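Local coordinates for protein endostatin (Mus musculus, PDB 1KOE) that inhibits angiogenesis and binds heparin, as the C-terminal fragment released from the non-collagenous end of the collagen XVIII alpha1 chain, at residues Ala8-Leu13 against Phe28-Ala33; Arg32-Ser37 against Phe95-Arg100; Arg41-Ser46 against Pro75-Leu80; Gln49-Ile54 against His115-Ser120; Ser127-Trp132 against Ala157-Ser162. All blocks are in the same frame, centred on the assembly; numbering follows the deposited sequence.

Four of the five contacts form two pairs within one compact C-type-lectin-like domain. Contacts 1 and 2 share the end of helix 19-33, and their centres lie about 7 Å apart. Asn10 joins them, for its side chain and carbonyl both bond to segment 95-100. Contacts 3 and 4 also have centres about 7 Å apart and lie across the chain's centre from contact 1. Ser45 with Ser117, and Asp78 with Tyr52, tie these two together by hydrogen bonds. Contact 5, the disulfide, is about 15 Å from contact 4 and about 25 Å from contact 2, centre to centre. Trp132 links it to contact 3 through the carbonyl of Ser45.

Contact 1 of 5, residues Ala8-Leu13 against Phe28-Ala33; sequences ALNTPL and FQQARA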
# COMPACT_ATOMS: atom_id res chain seq x y z
N ALA A 8 -0.97 -6.81 -2.96
CA ALA A 8 -1.20 -6.90 -1.52
C ALA A 8 -0.50 -8.09 -0.84
O ALA A 8 -0.32 -9.17 -1.45
CB ALA A 8 -2.71 -6.98 -1.26
N LEU A 9 -0.13 -7.90 0.42
CA LEU A 9 0.43 -8.99 1.21
C LEU A 9 -0.67 -10.06 1.37
O LEU A 9 -1.87 -9.74 1.37
CB LEU A 9 0.92 -8.51 2.58
CG LEU A 9 2.21 -7.68 2.56
CD1 LEU A 9 2.56 -7.32 3.99
CD2 LEU A 9 3.38 -8.49 1.96
N ASN A 10 -0.27 -11.31 1.56
CA ASN A 10 -1.21 -12.42 1.64
C ASN A 10 -2.09 -12.49 2.88
O ASN A 10 -2.97 -13.35 2.96
CB ASN A 10 -0.49 -13.75 1.41
CG ASN A 10 0.04 -13.88 -0.02
OD1 ASN A 10 -0.53 -13.34 -0.97
ND2 ASN A 10 1.14 -14.61 -0.17
N THR A 11 -1.81 -11.65 3.88
CA THR A 11 -2.65 -11.61 5.07
C THR A 11 -2.74 -10.16 5.52
O THR A 11 -1.89 -9.35 5.16
CB THR A 11 -2.06 -12.37 6.30
OG1 THR A 11 -0.94 -11.64 6.81
CG2 THR A 11 -1.64 -13.78 5.93
N PRO A 12 -3.84 -9.80 6.22
CA PRO A 12 -3.94 -8.42 6.70
C PRO A 12 -2.94 -8.33 7.84
O PRO A 12 -2.48 -9.37 8.36
CB PRO A 12 -5.38 -8.35 7.21
CG PRO A 12 -5.69 -9.75 7.61
CD PRO A 12 -5.07 -10.55 6.48
N LEU A 13 -2.60 -7.11 8.23
CA LEU A 13 -1.67 -6.88 9.33
C LEU A 13 -2.20 -5.76 10.19
O LEU A 13 -2.88 -4.86 9.71
CB LEU A 13 -0.31 -6.46 8.78
CG LEU A 13 0.56 -7.49 8.02
CD1 LEU A 13 1.89 -6.82 7.65
CD2 LEU A 13 0.82 -8.71 8.88
N PHE A 28 9.27 -8.45 0.39
CA PHE A 28 10.40 -9.15 -0.23
C PHE A 28 10.14 -10.66 -0.28
O PHE A 28 10.26 -11.30 -1.34
CB PHE A 28 11.69 -8.88 0.57
CG PHE A 28 12.88 -9.68 0.10
CD1 PHE A 28 13.14 -10.94 0.64
CD2 PHE A 28 13.74 -9.19 -0.88
CE1 PHE A 28 14.24 -11.70 0.20
CE2 PHE A 28 14.84 -9.95 -1.33
CZ PHE A 28 15.07 -11.20 -0.78
N GLN A 29 9.79 -11.23 0.87
CA GLN A 29 9.55 -12.66 0.96
C GLN A 29 8.41 -13.15 0.08
O GLN A 29 8.55 -14.13 -0.67
CB GLN A 29 9.25 -13.06 2.41
CG GLN A 29 10.49 -13.13 3.26
CD GLN A 29 11.46 -14.22 2.77
OE1 GLN A 29 11.52 -15.31 3.35
NE2 GLN A 29 12.22 -13.93 1.71
N GLN A 30 7.28 -12.44 0.12
CA GLN A 30 6.13 -12.87 -0.64
C GLN A 30 6.26 -12.73 -2.15
O GLN A 30 5.74 -13.57 -2.90
CB GLN A 30 4.88 -12.22 -0.08
CG GLN A 30 4.66 -12.68 1.34
CD GLN A 30 3.40 -12.12 1.98
OE1 GLN A 30 2.45 -11.77 1.29
NE2 GLN A 30 3.38 -12.07 3.31
N ALA A 31 7.00 -11.72 -2.59
CA ALA A 31 7.23 -11.53 -4.03
C ALA A 31 8.14 -12.65 -4.55
O ALA A 31 7.91 -13.22 -5.62
CB ALA A 31 7.87 -10.15 -4.30
N ARG A 32 9.18 -12.96 -3.77
CA ARG A 32 10.15 -13.98 -4.10
C ARG A 32 9.48 -15.36 -4.20
O ARG A 32 9.80 -16.14 -5.10
CB ARG A 32 11.22 -14.00 -3.01
CG ARG A 32 12.42 -14.85 -3.26
CD ARG A 32 13.33 -14.86 -2.04
NE ARG A 32 14.71 -15.18 -2.39
CZ ARG A 32 15.55 -14.33 -2.96
NH1 ARG A 32 15.15 -13.09 -3.26
NH2 ARG A 32 16.80 -14.71 -3.26
N ALA A 33 8.53 -15.62 -3.30
CA ALA A 33 7.83 -16.90 -3.25
C ALA A 33 7.05 -17.19 -4.53
O ALA A 33 6.85 -18.35 -4.88
CB ALA A 33 6.89 -16.95 -2.05
O HOH W 1 3.57 -15.25 -1.86
O HOH W 2 1.37 -11.14 5.25
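Gln30 reaches from helix 19-33 to the loop that follows strand 4-8 and meets Leu9 and Asn10. Its CB points toward the loop. From CG, anti to the carbonyl carbon (chi1 -63°), the extended chain carries the amide across to the loop. CD comes to 3.6 Å from CD2 of Leu9, and the two side chains cross at about a right angle. OE1 does most of the work. It accepts a hydrogen bond from the backbone N of Asn10 at 2.8 Å, nearly straight at 163°. The donor lies in the carbonyl plane, on a lone pair. The same OE1 sits 3.4 Å from CA of Leu9. NE2 turns to Gln26 OE1, one helical turn back, and to a water that also meets Thr11 OG1.

The Asn10 side chain slides past Gln30 in the opposite direction, with the two amide planes only 15° apart. Its ND2 and Gln30 OE1 are not hydrogen-bonded. Instead ND2 makes a weak bond to a second water, which donates to Gln30 O. OD1 of Asn10 accepts from Asp98 N. A helix side chain thus satisfies a loop N-H. Both ends of the Gln30 amide are engaged, which fixes the flip of the group and sets the loop against the helix.

Contact 2 of 5, residues Arg32-Ser37 against Phe95-Arg100; sequences RAVGLS and FSFDGR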
# COMPACT_ATOMS: atom_id res chain seq x y z
N ARG A 32 9.18 -12.96 -3.77
CA ARG A 32 10.15 -13.98 -4.10
C ARG A 32 9.48 -15.36 -4.20
O ARG A 32 9.80 -16.14 -5.10
CB ARG A 32 11.22 -14.00 -3.01
CG ARG A 32 12.42 -14.85 -3.26
CD ARG A 32 13.33 -14.86 -2.04
NE ARG A 32 14.71 -15.18 -2.39
CZ ARG A 32 15.55 -14.33 -2.96
NH1 ARG A 32 15.15 -13.09 -3.26
NH2 ARG A 32 16.80 -14.71 -3.26
N ALA A 33 8.53 -15.62 -3.30
CA ALA A 33 7.83 -16.90 -3.25
C ALA A 33 7.05 -17.19 -4.53
O ALA A 33 6.85 -18.35 -4.88
CB ALA A 33 6.89 -16.95 -2.05
N VAL A 34 6.59 -16.15 -5.22
CA VAL A 34 5.83 -16.33 -6.45
C VAL A 34 6.61 -16.03 -7.71
O VAL A 34 6.04 -15.81 -8.77
CB VAL A 34 4.48 -15.57 -6.41
CG1 VAL A 34 3.64 -16.10 -5.27
CG2 VAL A 34 4.68 -14.06 -6.27
N GLY A 35 7.92 -15.94 -7.58
CA GLY A 35 8.73 -15.72 -8.75
C GLY A 35 8.74 -14.35 -9.38
O GLY A 35 9.12 -14.22 -10.54
N LEU A 36 8.32 -13.32 -8.65
CA LEU A 36 8.36 -11.96 -9.19
C LEU A 36 9.78 -11.46 -9.03
O LEU A 36 10.40 -11.65 -7.98
CB LEU A 36 7.40 -11.05 -8.43
CG LEU A 36 5.94 -11.45 -8.61
CD1 LEU A 36 5.04 -10.48 -7.85
CD2 LEU A 36 5.57 -11.46 -10.10
N SER A 37 10.31 -10.81 -10.07
CA SER A 37 11.69 -10.33 -10.06
C SER A 37 11.96 -8.91 -9.58
O SER A 37 13.09 -8.58 -9.20
CB SER A 37 12.31 -10.51 -11.45
OG SER A 37 12.24 -11.87 -11.86
N PHE A 95 -5.07 -7.67 -6.22
CA PHE A 95 -4.77 -9.06 -5.87
C PHE A 95 -3.56 -9.17 -4.92
O PHE A 95 -2.64 -8.34 -4.98
CB PHE A 95 -4.42 -9.86 -7.14
CG PHE A 95 -5.56 -9.97 -8.10
CD1 PHE A 95 -6.48 -10.99 -7.97
CD2 PHE A 95 -5.71 -9.05 -9.12
CE1 PHE A 95 -7.57 -11.08 -8.86
CE2 PHE A 95 -6.79 -9.14 -10.00
CZ PHE A 95 -7.71 -10.16 -9.86
N SER A 96 -3.59 -10.19 -4.07
CA SER A 96 -2.48 -10.48 -3.18
C SER A 96 -1.46 -11.26 -4.04
O SER A 96 -1.78 -11.65 -5.18
CB SER A 96 -2.97 -11.36 -2.03
OG SER A 96 -3.52 -12.56 -2.53
N PHE A 97 -0.27 -11.53 -3.49
CA PHE A 97 0.78 -12.25 -4.22
C PHE A 97 0.31 -13.63 -4.67
O PHE A 97 0.64 -14.07 -5.78
CB PHE A 97 2.05 -12.37 -3.38
CG PHE A 97 2.83 -11.09 -3.30
CD1 PHE A 97 3.62 -10.67 -4.38
CD2 PHE A 97 2.76 -10.29 -2.16
CE1 PHE A 97 4.31 -9.46 -4.33
CE2 PHE A 97 3.45 -9.08 -2.09
CZ PHE A 97 4.23 -8.66 -3.19
N ASP A 98 -0.45 -14.31 -3.82
CA ASP A 98 -0.94 -15.63 -4.18
C ASP A 98 -2.21 -15.65 -5.06
O ASP A 98 -2.87 -16.69 -5.19
CB ASP A 98 -1.08 -16.54 -2.93
CG ASP A 98 -2.13 -16.04 -1.94
OD1 ASP A 98 -2.97 -15.19 -2.29
OD2 ASP A 98 -2.10 -16.51 -0.78
N GLY A 99 -2.56 -14.49 -5.62
CA GLY A 99 -3.66 -14.39 -6.55
C GLY A 99 -5.08 -14.21 -6.10
O GLY A 99 -5.99 -14.38 -6.90
N ARG A 100 -5.31 -13.82 -4.86
CA ARG A 100 -6.66 -13.61 -4.37
C ARG A 100 -7.11 -12.15 -4.44
O ARG A 100 -6.31 -11.23 -4.17
CB ARG A 100 -6.78 -14.10 -2.92
CG ARG A 100 -6.71 -15.61 -2.77
CD ARG A 100 -6.62 -15.98 -1.30
NE ARG A 100 -5.31 -15.63 -0.78
CZ ARG A 100 -5.05 -15.33 0.48
NH1 ARG A 100 -6.01 -15.33 1.39
NH2 ARG A 100 -3.81 -15.03 0.84
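Apolar contact comes first: Val34 and Leu36 meet the ring of Phe97. CD1 of Leu36 lies at the edge of that ring, in its plane, 3.7 Å from CE1 of Phe97. CG2 of Val34 comes obliquely to the same CD1 corner of the ring, 4.0 Å from CD1 of Phe97. The other methyl, CG1, packs on the Phe97 carbonyl oxygen instead. Val34 and Phe97 cross at about a right angle. The Phe97 ring also touches Gln30 and Ala31 of helix 19-33. The ring is buried, while Val34 is exposed.

The backbone of each segment makes a known motif. A Schellman motif ends the helix, with Gly35 at C-prime. Leu36 N bonds to Ala31 O, and Gly35 N to Arg32 O. Val34 lies just before the reversal and Leu36 just after it, and both point toward the other segment. On the other side, Ser96 to Gly99 form a type I beta turn with Phe97 at its second position.

Polar bonds within 95-100 brace that turn. Arg100 grips Asp98 side-on in a salt bridge. Its NE reaches OD1 at 2.8 Å, close to the guanidinium plane, and its NH2 reaches OD2 at 2.8 Å, tilted from that plane. Ser96 OG donates to Asp98 OD1 at 2.7 Å, from the opposite face of the carboxylate to Arg100 NE. Ser96 OG in turn accepts from Arg100 N. Outside the two segments, Arg100 NH2 also bonds to Asn10 O.

Contact 3 of 5, residues Arg41-Ser46 against Pro75-Leu80; sequences RAFLSS and PSWDSL
Phe43 and Trp77 meet rim to rim at nearly a right angle, yet neither ring lies over the face of the other. Their planes are 84° apart. The centroid of the Phe43 ring is 6.0 Å from that of the six-membered ring of Trp77. Phe43 is the centre of an inverse gamma turn just after strand 40-42, an outer strand of the five-stranded mixed sheet. Trp77 lies in a short, weakly bonded helix at about 77-80, which follows strand 72-74 at the other edge of the sheet. The contact joins the segments that follow the two outermost strands, and both rings are buried.

The backbones stay far apart, with CA of Phe43 11.8 Å from CA of Trp77. The long side chains bridge this gap by sliding past each other in opposite directions. Both are extended from the backbone N, with chi1 of -174° for Phe43 and 177° for Trp77. The indole N-H is used on Tyr52, where NE1 donates to the backbone O. Phe43 also packs on Leu51.

Within 75-80, Ser76 OG and Ser79 OG share a hydrogen bond of 2.7 Å. Between the rings, the nearest atoms are Phe43 CE1 and Trp77 CH2, 3.7 Å apart.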
# COMPACT_ATOMS: atom_id res chain seq x y z
N ARG A 41 8.57 -2.82 -2.20
CA ARG A 41 8.65 -2.19 -0.91
C ARG A 41 7.23 -1.95 -0.38
O ARG A 41 6.28 -1.87 -1.16
CB ARG A 41 9.44 -0.88 -1.02
CG ARG A 41 10.91 -1.13 -1.38
CD ARG A 41 11.83 -0.05 -0.86
NE ARG A 41 11.65 0.16 0.57
CZ ARG A 41 11.68 1.35 1.16
NH1 ARG A 41 11.89 2.44 0.43
NH2 ARG A 41 11.46 1.44 2.48
N ALA A 42 7.07 -1.90 0.94
CA ALA A 42 5.75 -1.67 1.53
C ALA A 42 5.25 -0.28 1.18
O ALA A 42 6.00 0.69 1.21
CB ALA A 42 5.80 -1.87 3.04
N PHE A 43 3.96 -0.21 0.83
CA PHE A 43 3.25 1.02 0.46
C PHE A 43 2.87 1.73 1.79
O PHE A 43 1.73 1.68 2.23
CB PHE A 43 1.98 0.60 -0.33
CG PHE A 43 1.18 1.74 -0.93
CD1 PHE A 43 1.58 2.35 -2.13
CD2 PHE A 43 0.01 2.17 -0.33
CE1 PHE A 43 0.80 3.36 -2.73
CE2 PHE A 43 -0.78 3.17 -0.92
CZ PHE A 43 -0.38 3.77 -2.13
N LEU A 44 3.85 2.35 2.44
CA LEU A 44 3.61 3.00 3.72
C LEU A 44 4.61 4.13 3.92
O LEU A 44 5.73 4.06 3.40
CB LEU A 44 3.90 2.00 4.87
CG LEU A 44 3.16 0.66 5.02
CD1 LEU A 44 3.86 -0.26 6.02
CD2 LEU A 44 1.73 0.93 5.46
N SER A 45 4.21 5.19 4.62
CA SER A 45 5.16 6.24 5.00
C SER A 45 5.72 5.75 6.35
O SER A 45 5.07 4.97 7.06
CB SER A 45 4.46 7.58 5.22
OG SER A 45 4.25 8.26 4.00
N SER A 46 6.92 6.18 6.72
CA SER A 46 7.49 5.80 8.01
C SER A 46 8.32 6.98 8.52
O SER A 46 8.39 8.01 7.86
CB SER A 46 8.33 4.51 7.89
OG SER A 46 9.35 4.62 6.90
N PRO A 75 -2.57 5.77 -14.45
CA PRO A 75 -1.62 6.12 -15.52
C PRO A 75 -0.18 6.35 -15.06
O PRO A 75 0.77 6.20 -15.84
CB PRO A 75 -2.24 7.38 -16.14
CG PRO A 75 -3.08 7.95 -15.03
CD PRO A 75 -3.67 6.75 -14.37
N SER A 76 -0.01 6.68 -13.78
CA SER A 76 1.31 6.92 -13.22
C SER A 76 1.24 6.96 -11.70
O SER A 76 0.16 7.01 -11.11
CB SER A 76 1.86 8.27 -13.69
OG SER A 76 1.10 9.33 -13.13
N TRP A 77 2.41 6.97 -11.09
CA TRP A 77 2.55 7.05 -9.65
C TRP A 77 2.11 8.44 -9.19
O TRP A 77 1.31 8.58 -8.28
CB TRP A 77 4.03 6.82 -9.30
CG TRP A 77 4.38 6.93 -7.85
CD1 TRP A 77 5.18 7.89 -7.27
CD2 TRP A 77 4.08 5.99 -6.80
NE1 TRP A 77 5.41 7.59 -5.95
CE2 TRP A 77 4.76 6.42 -5.63
CE3 TRP A 77 3.32 4.81 -6.74
CZ2 TRP A 77 4.69 5.72 -4.41
CZ3 TRP A 77 3.24 4.11 -5.54
CH2 TRP A 77 3.93 4.57 -4.38
N ASP A 78 2.58 9.46 -9.90
CA ASP A 78 2.25 10.85 -9.57
C ASP A 78 0.77 11.10 -9.52
O ASP A 78 0.29 11.87 -8.69
CB ASP A 78 2.88 11.82 -10.57
CG ASP A 78 4.33 12.09 -10.30
OD1 ASP A 78 4.84 11.61 -9.26
OD2 ASP A 78 4.97 12.77 -11.13
N SER A 79 0.02 10.47 -10.41
CA SER A 79 -1.43 10.66 -10.47
C SER A 79 -2.11 10.34 -9.15
O SER A 79 -3.13 10.95 -8.81
CB SER A 79 -2.04 9.80 -11.58
OG SER A 79 -1.46 10.15 -12.81
N LEU A 80 -1.56 9.39 -8.41
CA LEU A 80 -2.15 9.01 -7.13
C LEU A 80 -1.99 10.09 -6.05
O LEU A 80 -2.81 10.19 -5.13
CB LEU A 80 -1.52 7.71 -6.62
CG LEU A 80 -1.67 6.40 -7.40
CD1 LEU A 80 -0.85 5.33 -6.69
CD2 LEU A 80 -3.12 5.98 -7.49

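Contact 4 of 5, residues Gln49-Ile54 against His115-Ser120; sequences QDLYSI and HGSDPS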
# COMPACT_ATOMS: atom_id res chain seq x y z
N GLN A 49 10.85 8.09 5.86
CA GLN A 49 10.48 7.93 4.48
C GLN A 49 9.05 8.33 4.15
O GLN A 49 8.13 7.89 4.81
CB GLN A 49 10.67 6.44 4.13
CG GLN A 49 10.16 6.00 2.79
CD GLN A 49 11.21 6.07 1.70
OE1 GLN A 49 11.98 5.12 1.51
NE2 GLN A 49 11.21 7.17 0.95
N ASP A 50 8.88 9.19 3.15
CA ASP A 50 7.55 9.56 2.69
C ASP A 50 7.19 8.49 1.66
O ASP A 50 8.02 8.07 0.85
CB ASP A 50 7.57 10.90 1.97
CG ASP A 50 7.89 12.04 2.89
OD1 ASP A 50 7.29 12.10 3.98
OD2 ASP A 50 8.74 12.87 2.53
N LEU A 51 5.95 8.04 1.68
CA LEU A 51 5.47 7.04 0.73
C LEU A 51 5.75 7.49 -0.72
O LEU A 51 6.18 6.70 -1.56
CB LEU A 51 3.96 6.86 0.91
CG LEU A 51 3.12 6.11 -0.13
CD1 LEU A 51 3.69 4.72 -0.34
CD2 LEU A 51 1.68 6.02 0.39
N TYR A 52 5.55 8.78 -0.98
CA TYR A 52 5.77 9.30 -2.33
C TYR A 52 7.14 9.01 -2.94
O TYR A 52 7.24 8.69 -4.13
CB TYR A 52 5.49 10.82 -2.37
CG TYR A 52 5.71 11.38 -3.75
CD1 TYR A 52 4.77 11.18 -4.78
CD2 TYR A 52 6.89 12.08 -4.06
CE1 TYR A 52 5.01 11.66 -6.08
CE2 TYR A 52 7.13 12.55 -5.34
CZ TYR A 52 6.19 12.34 -6.34
OH TYR A 52 6.48 12.81 -7.59
N SER A 53 8.17 9.06 -2.12
CA SER A 53 9.55 8.86 -2.55
C SER A 53 10.02 7.45 -2.77
O SER A 53 11.16 7.27 -3.22
CB SER A 53 10.48 9.51 -1.54
OG SER A 53 10.29 10.91 -1.52
N ILE A 54 9.19 6.46 -2.46
CA ILE A 54 9.56 5.05 -2.58
C ILE A 54 9.84 4.59 -4.01
O ILE A 54 10.67 3.70 -4.22
CB ILE A 54 8.50 4.14 -1.94
CG1 ILE A 54 8.50 4.30 -0.42
CG2 ILE A 54 8.75 2.70 -2.30
CD1 ILE A 54 7.45 3.46 0.24
N HIS A 115 -1.66 3.19 5.28
CA HIS A 115 -0.73 3.99 4.48
C HIS A 115 0.11 5.01 5.29
O HIS A 115 1.21 5.35 4.87
CB HIS A 115 -1.38 4.62 3.24
CG HIS A 115 -2.52 5.55 3.54
ND1 HIS A 115 -2.33 6.81 4.09
CD2 HIS A 115 -3.85 5.42 3.34
CE1 HIS A 115 -3.51 7.41 4.22
NE2 HIS A 115 -4.44 6.58 3.77
N GLY A 116 -0.43 5.51 6.40
CA GLY A 116 0.28 6.48 7.23
C GLY A 116 0.72 7.75 6.53
O GLY A 116 1.66 8.40 6.99
N SER A 117 -0.03 8.18 5.50
CA SER A 117 0.34 9.36 4.70
C SER A 117 -0.77 10.36 4.41
O SER A 117 -1.94 10.00 4.46
CB SER A 117 0.85 8.91 3.32
OG SER A 117 1.75 7.82 3.44
N ASP A 118 -0.38 11.59 4.08
CA ASP A 118 -1.35 12.59 3.69
C ASP A 118 -1.65 12.37 2.19
O ASP A 118 -1.06 11.47 1.58
CB ASP A 118 -0.92 14.03 4.04
CG ASP A 118 0.24 14.55 3.21
OD1 ASP A 118 0.60 14.03 2.15
OD2 ASP A 118 0.80 15.56 3.64
N PRO A 119 -2.56 13.17 1.59
CA PRO A 119 -2.87 12.96 0.16
C PRO A 119 -1.75 13.12 -0.84
O PRO A 119 -1.85 12.64 -1.97
CB PRO A 119 -4.01 13.95 -0.08
CG PRO A 119 -4.66 14.07 1.28
CD PRO A 119 -3.46 14.16 2.18
N SER A 120 -0.69 13.83 -0.44
CA SER A 120 0.45 14.01 -1.34
C SER A 120 1.53 12.94 -1.11
O SER A 120 2.61 13.00 -1.70
CB SER A 120 1.03 15.42 -1.18
OG SER A 120 1.55 15.61 0.13
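Leu51 points its side chain at Ser117, and the hydroxyl of Ser117 is met by two of its carbons. The contact joins the loop after strand 40-42, which holds 49-54, to the loop after strand 112-114, which holds 115-120. CB and CD2 of Leu51 each lie 3.5 Å from Ser117 OG. CG stands anti to the backbone N (chi1 167°), and CD2 carries on the extended chain alongside the hydroxyl. CD2 also comes loosely to 4.4 Å from CB of His115. The imidazole itself leads off the other way, to Glu153 O through NE2.

Tyr52 meets the second segment with the root of its side chain. Its CB lies 3.7 Å from the carbonyl oxygen of Ser120, which sits oblique to the ring. The phenol end runs on to Asp78, to which OH is hydrogen-bonded.

The 115-120 loop is braced by its own side chains. Ser117 N donates to His115 ND1 at 3.0 Å, close to the imidazole plane. Asp118 forms an Asx turn: its OD1 accepts from both N and OG of Ser120, on the same face of the carboxylate.

No hydrogen bond crosses between the two segments. Ser117 OG donates to His115 O at 2.9 Å, from above the carbonyl plane. It also bonds to Ser45 OG, which is bonded to Leu51 N as well. The buried hydroxyl is thus satisfied by polar partners, and its contact with Leu51 is plain packing. Ser45 supplies a polar link between the two loops.

Contact 5 of 5, residues Ser127-Trp132 against Ala157-Ser162; sequences SYCETW and ASCHNS
Cys129 and Cys159 are joined by a disulfide, and this covalent bond is the whole of the close contact. SG of Cys129 is 2.0 Å from SG of Cys159. The CSSC torsion is -99°, a little beyond the usual right angle. In both cysteines SG lies anti to the carbonyl carbon, with chi1 of -62° and -63°, and the CA atoms of Cys129 and Cys159 are 5.8 Å apart. Both residues are buried.

Away from the bridge the segments make no other close contact. Glu130 and His160 are both exposed, and the CB of His160 points away from the other segment. The 157-162 side is held by its own bonds. Ser158 to Asn161 form a type I beta turn. Ser158 O accepts from Asn161 N and also from Asn161 ND2 at 2.9 Å. Ser158 OG accepts from His160 N, an ST turn.

Residues 129-132 have positive phi and psi, so their short, weakly bonded helical turn is left-handed. It places Tyr128 O over the centre of the Trp132 ring, 3.4 Å above its plane. The bridge ties this turn to the end of strand 155-158, an outer strand of the three-stranded antiparallel sheet. Next to it, Cys129 and Thr140 of the middle strand share a backbone hydrogen bond.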
# COMPACT_ATOMS: atom_id res chain seq x y z
N SER A 127 0.23 9.79 12.92
CA SER A 127 -0.71 8.79 12.47
C SER A 127 -0.12 7.69 11.59
O SER A 127 -0.54 7.46 10.45
CB SER A 127 -1.91 9.44 11.79
OG SER A 127 -3.03 8.58 11.90
N TYR A 128 0.89 7.02 12.13
CA TYR A 128 1.49 5.90 11.44
C TYR A 128 1.89 4.79 12.41
O TYR A 128 2.88 4.07 12.22
CB TYR A 128 2.62 6.32 10.48
CG TYR A 128 3.84 7.02 11.03
CD1 TYR A 128 4.07 7.16 12.41
CD2 TYR A 128 4.79 7.54 10.15
CE1 TYR A 128 5.23 7.81 12.88
CE2 TYR A 128 5.93 8.19 10.60
CZ TYR A 128 6.15 8.32 11.96
OH TYR A 128 7.31 8.93 12.39
N CYS A 129 1.05 4.62 13.43
CA CYS A 129 1.22 3.58 14.45
C CYS A 129 2.64 3.50 15.01
O CYS A 129 3.20 2.42 15.14
CB CYS A 129 0.77 2.23 13.90
SG CYS A 129 -0.99 2.21 13.46
N GLU A 130 3.21 4.67 15.32
CA GLU A 130 4.56 4.77 15.86
C GLU A 130 5.52 4.03 14.93
O GLU A 130 6.27 3.13 15.32
CB GLU A 130 4.56 4.26 17.30
CG GLU A 130 3.60 5.13 18.15
CD GLU A 130 3.27 4.56 19.52
OE1 GLU A 130 3.97 3.64 20.01
OE2 GLU A 130 2.28 5.05 20.11
N THR A 131 5.47 4.47 13.67
CA THR A 131 6.23 3.91 12.57
C THR A 131 6.06 2.39 12.48
O THR A 131 7.01 1.62 12.32
CB THR A 131 7.71 4.44 12.49
OG1 THR A 131 8.28 4.09 11.21
CG2 THR A 131 8.57 3.92 13.60
N TRP A 132 4.79 1.98 12.55
CA TRP A 132 4.35 0.59 12.41
C TRP A 132 4.95 -0.37 13.42
O TRP A 132 5.25 -1.53 13.11
CB TRP A 132 4.58 0.13 10.96
CG TRP A 132 4.05 1.16 10.00
CD1 TRP A 132 4.79 2.02 9.23
CD2 TRP A 132 2.68 1.54 9.83
NE1 TRP A 132 3.96 2.92 8.59
CE2 TRP A 132 2.66 2.65 8.95
CE3 TRP A 132 1.46 1.06 10.35
CZ2 TRP A 132 1.46 3.28 8.57
CZ3 TRP A 132 0.29 1.68 9.98
CH2 TRP A 132 0.29 2.78 9.10
N ALA A 157 -7.26 5.49 11.89
CA ALA A 157 -7.81 4.24 12.43
C ALA A 157 -6.98 3.67 13.57
O ALA A 157 -5.76 3.83 13.59
CB ALA A 157 -7.93 3.19 11.30
N SER A 158 -7.63 3.02 14.53
CA SER A 158 -6.91 2.40 15.64
C SER A 158 -5.93 1.38 15.07
O SER A 158 -6.29 0.54 14.23
CB SER A 158 -7.87 1.68 16.58
OG SER A 158 -7.20 0.84 17.50
N CYS A 159 -4.72 1.39 15.62
CA CYS A 159 -3.66 0.49 15.20
C CYS A 159 -3.94 -0.97 15.48
O CYS A 159 -3.25 -1.85 14.98
CB CYS A 159 -2.34 0.92 15.83
SG CYS A 159 -1.85 2.57 15.26
N HIS A 160 -4.95 -1.23 16.31
CA HIS A 160 -5.29 -2.59 16.63
C HIS A 160 -6.06 -3.31 15.48
O HIS A 160 -6.25 -4.53 15.51
CB HIS A 160 -6.08 -2.63 17.94
CG HIS A 160 -6.20 -4.00 18.50
ND1 HIS A 160 -7.32 -4.78 18.34
CD2 HIS A 160 -5.31 -4.75 19.20
CE1 HIS A 160 -7.13 -5.95 18.91
NE2 HIS A 160 -5.92 -5.96 19.44
N ASN A 161 -6.52 -2.55 14.49
CA ASN A 161 -7.21 -3.12 13.34
C ASN A 161 -6.23 -3.90 12.44
O ASN A 161 -5.06 -3.51 12.30
CB ASN A 161 -7.82 -1.99 12.49
CG ASN A 161 -9.11 -1.45 13.08
OD1 ASN A 161 -10.14 -2.11 13.07
ND2 ASN A 161 -9.06 -0.23 13.58
N SER A 162 -6.73 -4.96 11.82
CA SER A 162 -5.95 -5.79 10.89
C SER A 162 -6.45 -5.41 9.50
O SER A 162 -7.56 -5.79 9.12
CB SER A 162 -6.16 -7.29 11.15
OG SER A 162 -5.43 -7.72 12.29